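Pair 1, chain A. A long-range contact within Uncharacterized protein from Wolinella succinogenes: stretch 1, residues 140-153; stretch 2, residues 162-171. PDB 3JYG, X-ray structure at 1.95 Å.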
# COMPACT_ATOMS: atom_id res chain seq x y z
N THR A 140 -2.10 -5.19 -20.98
CA THR A 140 -2.44 -4.14 -20.02
C THR A 140 -1.96 -4.56 -18.63
O THR A 140 -1.72 -5.75 -18.41
CB THR A 140 -3.96 -3.97 -19.91
OG1 THR A 140 -4.57 -5.23 -19.63
CG2 THR A 140 -4.54 -3.46 -21.24
N SER A 141 -1.85 -3.61 -17.70
CA SER A 141 -1.62 -3.94 -16.30
C SER A 141 -2.56 -4.97 -15.74
O SER A 141 -2.13 -5.88 -15.08
CB SER A 141 -1.73 -2.68 -15.45
OG SER A 141 -0.66 -1.85 -15.87
N GLU A 142 -3.87 -4.80 -15.98
CA GLU A 142 -4.88 -5.79 -15.50
C GLU A 142 -4.70 -7.17 -16.13
O GLU A 142 -4.89 -8.19 -15.47
CB GLU A 142 -6.32 -5.31 -15.77
CG GLU A 142 -6.66 -3.92 -15.21
CD GLU A 142 -6.44 -2.80 -16.22
OE1 GLU A 142 -5.32 -2.69 -16.83
OE2 GLU A 142 -7.38 -1.99 -16.42
N SER A 143 -4.32 -7.22 -17.41
CA SER A 143 -4.20 -8.53 -18.06
C SER A 143 -2.96 -9.24 -17.55
O SER A 143 -2.97 -10.47 -17.35
CB SER A 143 -4.15 -8.39 -19.58
OG SER A 143 -5.37 -7.86 -20.05
N ILE A 144 -1.89 -8.48 -17.35
CA ILE A 144 -0.66 -9.06 -16.75
C ILE A 144 -0.86 -9.62 -15.32
O ILE A 144 -0.41 -10.75 -15.00
CB ILE A 144 0.50 -8.02 -16.82
CG1 ILE A 144 0.89 -7.83 -18.31
CG2 ILE A 144 1.74 -8.46 -15.98
CD1 ILE A 144 1.83 -6.58 -18.58
N ALA A 145 -1.52 -8.82 -14.48
CA ALA A 145 -1.88 -9.23 -13.13
C ALA A 145 -2.73 -10.52 -13.14
O ALA A 145 -2.41 -11.45 -12.41
CB ALA A 145 -2.66 -8.12 -12.42
N SER A 146 -3.77 -10.59 -13.98
CA SER A 146 -4.58 -11.83 -14.13
C SER A 146 -3.80 -13.04 -14.57
O SER A 146 -4.04 -14.14 -14.07
CB SER A 146 -5.71 -11.66 -15.16
OG SER A 146 -6.41 -10.43 -14.93
N TRP A 147 -2.88 -12.85 -15.51
CA TRP A 147 -2.07 -13.90 -16.05
C TRP A 147 -1.15 -14.46 -14.95
O TRP A 147 -1.03 -15.69 -14.74
CB TRP A 147 -1.22 -13.29 -17.19
CG TRP A 147 -0.29 -14.27 -17.80
CD1 TRP A 147 -0.59 -15.55 -18.22
CD2 TRP A 147 1.10 -14.07 -18.05
NE1 TRP A 147 0.58 -16.17 -18.69
CE2 TRP A 147 1.61 -15.28 -18.60
CE3 TRP A 147 1.97 -12.98 -17.88
CZ2 TRP A 147 2.93 -15.41 -19.00
CZ3 TRP A 147 3.30 -13.12 -18.25
CH2 TRP A 147 3.77 -14.33 -18.80
N LEU A 148 -0.53 -13.55 -14.19
CA LEU A 148 0.39 -14.01 -13.14
C LEU A 148 -0.38 -14.63 -11.98
O LEU A 148 0.09 -15.60 -11.37
CB LEU A 148 1.31 -12.86 -12.67
CG LEU A 148 2.22 -12.25 -13.74
CD1 LEU A 148 2.87 -10.97 -13.20
CD2 LEU A 148 3.29 -13.22 -14.26
N LEU A 149 -1.55 -14.08 -11.65
CA LEU A 149 -2.46 -14.77 -10.74
C LEU A 149 -2.75 -16.23 -11.20
O LEU A 149 -2.63 -17.18 -10.40
CB LEU A 149 -3.77 -13.96 -10.53
CG LEU A 149 -4.81 -14.61 -9.61
CD1 LEU A 149 -4.33 -14.83 -8.20
CD2 LEU A 149 -6.08 -13.74 -9.60
N GLU A 150 -3.10 -16.42 -12.49
CA GLU A 150 -3.36 -17.80 -12.97
C GLU A 150 -2.15 -18.68 -12.78
O GLU A 150 -2.26 -19.84 -12.34
CB GLU A 150 -3.70 -17.85 -14.45
CG GLU A 150 -4.93 -17.15 -14.84
CD GLU A 150 -5.48 -17.68 -16.18
OE1 GLU A 150 -4.67 -17.93 -17.12
OE2 GLU A 150 -6.70 -17.84 -16.30
N LEU A 151 -0.99 -18.13 -13.13
CA LEU A 151 0.23 -18.88 -13.05
C LEU A 151 0.50 -19.34 -11.58
O LEU A 151 0.81 -20.51 -11.31
CB LEU A 151 1.37 -18.01 -13.61
CG LEU A 151 2.80 -18.53 -13.51
CD1 LEU A 151 2.83 -19.96 -14.08
CD2 LEU A 151 3.69 -17.62 -14.34
N LEU A 152 0.33 -18.42 -10.63
CA LEU A 152 0.58 -18.69 -9.23
C LEU A 152 -0.47 -19.64 -8.69
O LEU A 152 -0.13 -20.59 -8.00
CB LEU A 152 0.59 -17.39 -8.40
CG LEU A 152 1.80 -16.47 -8.66
CD1 LEU A 152 1.44 -15.04 -8.37
CD2 LEU A 152 3.00 -16.91 -7.80
N ARG A 153 -1.73 -19.42 -9.01
CA ARG A 153 -2.75 -20.37 -8.51
C ARG A 153 -2.46 -21.80 -8.90
O ARG A 153 -2.70 -22.71 -8.10
CB ARG A 153 -4.18 -20.00 -8.92
CG ARG A 153 -4.72 -18.78 -8.18
CD ARG A 153 -6.00 -18.29 -8.85
NE ARG A 153 -7.10 -19.21 -8.57
CZ ARG A 153 -8.32 -19.15 -9.11
NH1 ARG A 153 -8.67 -18.22 -10.03
NH2 ARG A 153 -9.20 -20.07 -8.75
N LYS A 162 -3.30 -20.23 0.05
CA LYS A 162 -4.06 -19.65 -1.08
C LYS A 162 -3.33 -18.42 -1.68
O LYS A 162 -2.67 -17.71 -0.96
CB LYS A 162 -5.43 -19.21 -0.53
CG LYS A 162 -6.30 -18.38 -1.48
CD LYS A 162 -7.44 -17.71 -0.66
CE LYS A 162 -8.22 -16.65 -1.47
NZ LYS A 162 -8.77 -17.13 -2.78
N VAL A 163 -3.45 -18.17 -2.99
CA VAL A 163 -3.09 -16.84 -3.53
C VAL A 163 -4.32 -15.93 -3.46
O VAL A 163 -5.26 -16.15 -4.19
CB VAL A 163 -2.70 -16.91 -5.03
CG1 VAL A 163 -2.12 -15.55 -5.49
CG2 VAL A 163 -1.69 -17.99 -5.27
N SER A 164 -4.31 -14.89 -2.63
CA SER A 164 -5.51 -14.09 -2.44
C SER A 164 -5.66 -13.00 -3.48
O SER A 164 -6.80 -12.67 -3.93
CB SER A 164 -5.58 -13.53 -1.03
OG SER A 164 -4.49 -12.69 -0.85
N SER A 165 -4.53 -12.42 -3.89
CA SER A 165 -4.52 -11.54 -5.06
C SER A 165 -3.11 -11.28 -5.59
O SER A 165 -2.10 -11.62 -4.95
CB SER A 165 -5.20 -10.21 -4.75
OG SER A 165 -4.40 -9.48 -3.78
N VAL A 166 -3.05 -10.65 -6.76
CA VAL A 166 -1.79 -10.18 -7.33
C VAL A 166 -1.99 -8.73 -7.74
O VAL A 166 -3.01 -8.38 -8.31
CB VAL A 166 -1.48 -10.98 -8.58
CG1 VAL A 166 -0.33 -10.35 -9.37
CG2 VAL A 166 -1.16 -12.40 -8.19
N GLU A 167 -1.03 -7.88 -7.41
CA GLU A 167 -1.04 -6.51 -7.87
C GLU A 167 0.01 -6.35 -8.97
O GLU A 167 1.09 -6.97 -8.92
CB GLU A 167 -0.70 -5.52 -6.74
CG GLU A 167 -1.64 -5.57 -5.54
CD GLU A 167 -1.25 -4.55 -4.48
OE1 GLU A 167 -0.85 -4.99 -3.37
OE2 GLU A 167 -1.30 -3.33 -4.78
N PHE A 168 -0.30 -5.53 -9.94
CA PHE A 168 0.71 -5.14 -10.93
C PHE A 168 0.73 -3.62 -11.09
O PHE A 168 -0.27 -3.00 -11.50
CB PHE A 168 0.53 -5.89 -12.25
CG PHE A 168 1.63 -5.60 -13.24
CD1 PHE A 168 2.89 -6.20 -13.10
CD2 PHE A 168 1.42 -4.68 -14.26
CE1 PHE A 168 3.95 -5.88 -14.01
CE2 PHE A 168 2.48 -4.34 -15.16
CZ PHE A 168 3.72 -4.99 -15.05
N LEU A 169 1.87 -3.02 -10.69
CA LEU A 169 2.08 -1.58 -10.79
C LEU A 169 2.73 -1.27 -12.15
O LEU A 169 3.81 -1.78 -12.49
CB LEU A 169 2.92 -1.05 -9.60
CG LEU A 169 2.45 -1.01 -8.13
CD1 LEU A 169 2.04 -2.36 -7.63
CD2 LEU A 169 3.55 -0.47 -7.17
N GLU A 170 2.00 -0.50 -12.95
CA GLU A 170 2.44 -0.09 -14.27
C GLU A 170 3.38 1.14 -14.12
O GLU A 170 4.35 1.32 -14.89
CB GLU A 170 1.20 0.32 -15.05
CG GLU A 170 1.45 0.79 -16.43
CD GLU A 170 0.20 1.42 -17.00
OE1 GLU A 170 -0.85 0.71 -17.04
OE2 GLU A 170 0.28 2.60 -17.40
N THR A 171 3.03 2.01 -13.17
CA THR A 171 3.83 3.18 -12.81
C THR A 171 3.79 3.33 -11.27
O THR A 171 2.99 2.65 -10.59
CB THR A 171 3.34 4.48 -13.52
OG1 THR A 171 2.13 4.95 -12.93
CG2 THR A 171 3.17 4.29 -15.04
O HOH W 1 -3.18 -0.67 -18.72

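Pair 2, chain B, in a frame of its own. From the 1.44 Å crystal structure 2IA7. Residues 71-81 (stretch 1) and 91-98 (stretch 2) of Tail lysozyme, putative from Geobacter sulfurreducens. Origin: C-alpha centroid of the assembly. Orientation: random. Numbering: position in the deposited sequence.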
# COMPACT_ATOMS: atom_id res chain seq x y z
N THR B 71 0.60 9.68 13.43
CA THR B 71 0.41 8.28 13.08
C THR B 71 0.08 8.10 11.60
O THR B 71 0.52 7.14 10.96
CB THR B 71 -0.79 7.73 13.86
OG1 THR B 71 -0.70 8.19 15.21
CG2 THR B 71 -0.78 6.21 13.86
N LEU B 72 -0.73 8.98 11.03
CA LEU B 72 -1.04 8.87 9.61
C LEU B 72 0.25 8.90 8.80
O LEU B 72 0.38 8.14 7.83
CB LEU B 72 -2.01 9.98 9.16
CG LEU B 72 -3.43 9.90 9.74
CD1 LEU B 72 -4.21 11.13 9.30
CD2 LEU B 72 -4.22 8.64 9.38
N GLY B 73 1.20 9.74 9.19
CA GLY B 73 2.49 9.78 8.54
C GLY B 73 3.28 8.51 8.69
O GLY B 73 3.94 8.06 7.77
N LEU B 74 3.20 7.88 9.84
CA LEU B 74 3.83 6.60 10.07
C LEU B 74 3.27 5.54 9.13
O LEU B 74 4.07 4.81 8.49
CB LEU B 74 3.63 6.21 11.50
CG LEU B 74 4.28 4.95 12.03
CD1 LEU B 74 4.58 5.07 13.48
CD2 LEU B 74 3.36 3.79 11.77
N ILE B 75 1.94 5.50 8.99
CA ILE B 75 1.23 4.60 8.07
C ILE B 75 1.67 4.85 6.63
O ILE B 75 2.05 3.92 5.93
CB ILE B 75 -0.26 4.72 8.23
CG1 ILE B 75 -0.61 4.23 9.65
CG2 ILE B 75 -1.01 4.00 7.12
CD1 ILE B 75 -2.03 4.74 10.08
N GLU B 76 1.73 6.11 6.26
CA GLU B 76 2.24 6.51 4.97
C GLU B 76 3.62 5.96 4.72
O GLU B 76 3.92 5.49 3.62
CB GLU B 76 2.25 8.03 4.84
CG GLU B 76 0.87 8.64 4.66
CD GLU B 76 0.78 10.11 5.07
OE1 GLU B 76 1.83 10.72 5.42
OE2 GLU B 76 -0.34 10.63 5.08
N ASN B 77 4.51 6.07 5.68
CA ASN B 77 5.89 5.76 5.42
C ASN B 77 6.14 4.26 5.45
O ASN B 77 6.98 3.77 4.69
CB ASN B 77 6.75 6.53 6.42
CG ASN B 77 6.69 8.04 6.18
OD1 ASN B 77 6.38 8.49 5.06
ND2 ASN B 77 6.97 8.84 7.22
N GLU B 78 5.30 3.51 6.15
CA GLU B 78 5.30 2.06 6.05
C GLU B 78 4.91 1.61 4.63
O GLU B 78 5.48 0.66 4.05
CB GLU B 78 4.36 1.42 7.05
CG GLU B 78 4.87 1.47 8.47
CD GLU B 78 5.67 0.27 8.84
OE1 GLU B 78 6.31 -0.35 7.98
OE2 GLU B 78 5.66 -0.05 10.02
N VAL B 79 3.92 2.29 4.04
CA VAL B 79 3.50 2.00 2.68
C VAL B 79 4.65 2.35 1.74
O VAL B 79 4.98 1.57 0.84
CB VAL B 79 2.26 2.80 2.37
CG1 VAL B 79 1.95 2.82 0.88
CG2 VAL B 79 1.06 2.26 3.21
N LYS B 80 5.27 3.51 1.93
CA LYS B 80 6.33 3.93 1.04
C LYS B 80 7.41 2.86 1.07
O LYS B 80 7.92 2.43 0.02
CB LYS B 80 6.97 5.23 1.50
CG LYS B 80 6.12 6.48 1.26
CD LYS B 80 6.81 7.70 1.91
CE LYS B 80 5.90 8.91 1.95
NZ LYS B 80 6.64 10.03 2.60
N GLU B 81 7.87 2.50 2.28
CA GLU B 81 9.00 1.58 2.35
C GLU B 81 8.73 0.23 1.70
O GLU B 81 9.60 -0.33 1.04
CB GLU B 81 9.44 1.40 3.78
CG GLU B 81 10.06 2.61 4.40
CD GLU B 81 11.39 3.10 3.81
OE1 GLU B 81 12.02 2.54 2.87
OE2 GLU B 81 11.86 4.13 4.35
N GLU B 91 8.27 4.94 -9.31
CA GLU B 91 8.78 5.99 -8.44
C GLU B 91 7.57 6.54 -7.73
O GLU B 91 6.62 6.96 -8.33
CB GLU B 91 9.44 7.14 -9.24
CG GLU B 91 9.85 8.26 -8.30
CD GLU B 91 10.43 9.49 -8.98
OE1 GLU B 91 10.11 9.77 -10.16
OE2 GLU B 91 11.18 10.23 -8.28
N LEU B 92 7.58 6.52 -6.42
CA LEU B 92 6.50 7.12 -5.69
C LEU B 92 6.57 8.64 -5.71
O LEU B 92 7.61 9.17 -5.40
CB LEU B 92 6.53 6.69 -4.22
CG LEU B 92 6.33 5.21 -3.94
CD1 LEU B 92 6.50 4.91 -2.41
CD2 LEU B 92 5.03 4.64 -4.50
N LEU B 93 5.45 9.30 -5.99
CA LEU B 93 5.32 10.76 -6.03
C LEU B 93 4.61 11.32 -4.79
O LEU B 93 5.03 12.33 -4.25
CB LEU B 93 4.53 11.19 -7.27
CG LEU B 93 5.11 10.70 -8.60
CD1 LEU B 93 4.30 11.13 -9.79
CD2 LEU B 93 6.55 11.14 -8.80
N SER B 94 3.57 10.64 -4.30
CA SER B 94 2.79 11.10 -3.14
C SER B 94 2.22 9.85 -2.50
O SER B 94 1.66 9.01 -3.19
CB SER B 94 1.63 12.01 -3.58
OG SER B 94 1.10 12.63 -2.43
N VAL B 95 2.29 9.76 -1.18
CA VAL B 95 1.57 8.75 -0.38
C VAL B 95 0.88 9.51 0.76
O VAL B 95 1.56 10.06 1.63
CB VAL B 95 2.49 7.63 0.15
CG1 VAL B 95 1.69 6.66 1.01
CG2 VAL B 95 3.16 6.90 -1.04
N THR B 96 -0.45 9.48 0.79
CA THR B 96 -1.23 10.17 1.84
C THR B 96 -2.30 9.26 2.41
O THR B 96 -3.10 8.66 1.66
CB THR B 96 -1.98 11.39 1.23
OG1 THR B 96 -1.03 12.25 0.61
CG2 THR B 96 -2.81 12.17 2.28
N ALA B 97 -2.35 9.18 3.72
CA ALA B 97 -3.37 8.42 4.43
C ALA B 97 -4.51 9.32 4.82
O ALA B 97 -4.39 10.12 5.73
CB ALA B 97 -2.74 7.75 5.68
N SER B 98 -5.63 9.18 4.14
CA SER B 98 -6.76 10.06 4.38
C SER B 98 -7.78 9.42 5.31
O SER B 98 -8.14 8.28 5.12
CB SER B 98 -7.46 10.35 3.06
OG SER B 98 -8.69 11.01 3.34
O HOH W 2 3.61 11.38 2.74

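A helix laid against a strand poses a recurrent packing problem: the helix offers residues to the strand at spacings of three and four, the strand alternates between facing the helix and facing away, and the side chains between them must fill a gap set by the backbones. Pairs 1 and 2 show how far the filling can vary while the backbones stay put. In pair 1 the axes of the helix and strand approach to 7.5 Å with 144° between their N-to-C directions; in pair 2 the values are 7.3 Å and 137°. The 14 central residues superpose with an RMSD of 0.7 Å.

The strand positions that point toward the helix coincide: Val A163, Val A166 and Phe A168 fall on Leu B92, Val B95 and Ala B97. Even an irregularity is shared, for the alternation is interrupted at Ser A164 and Leu B93, where psi is -36° and -40°, so the first two inward-facing residues are three apart. The nearest CA partner nevertheless shifts by one inward-facing position: Ala A145 CA lies 5.3 Å from Phe A168 CA, whereas the CA of the matching Glu B76 lies 5.8 Å from Val B95 CA and 6.0 Å from Ala B97 CA, a nearly even choice. The valine in the middle is common to both, with the t rotamer in each. The isoleucine of the helix is common too, Ile A144 and Ile B75 sharing chi1 m and chi2 t.

The sharpest difference is a compensating exchange of bulk. In pair 1 the strand supplies the large group and the helix a small one. Ala A145 CB sits 3.9 Å from Phe A168 CB, and the ring is covered over one face by Ile A144, whose CG2 lies 3.8 Å from the ring centroid and only 9° off the normal. In pair 2 the strand residue is Ala B97 and the helix residue is Glu B76. With no ring at this position, Ile B75 CG2 comes only to 4.4 Å from Ala B97 CB, while Leu B72 CD2 lies 4.1 Å from the same methyl. Leu B72 matches Ser A141, a small residue whose CA lies 3.7 Å from Phe A168 CD2.

Polarity is redistributed along with volume. Glu B76 packs its aliphatic portion along the strand, CG lying 3.4 Å from Val B95 O, and its carboxylate accepts a nearly linear hydrogen bond from the backbone, Ala B97 N to Glu B76 OE2, 2.8 Å at 174°. Alanine at the matching position of pair 1 can make no such side-chain bond. In pair 1 a hydrogen bond between the two stretches runs from Ser A141 OG to Glu A170 OE1, 2.8 Å.

Toward the other end, Leu A149 and Lys B80 occupy matching positions. Leu A149 CD1 lies 3.6 Å from Val A163 CG1; at the matching contact Lys B80 CB lies 4.0 Å from Leu B92 CD1. Lys B80 CG also lies 3.8 Å from Val B95 CG2, while Lys B80 NZ donates to Asn B77 OD1 at 2.9 Å within the helix. A long polar chain can thus serve as an apolar filler near its root, and one backbone arrangement accommodates either solution.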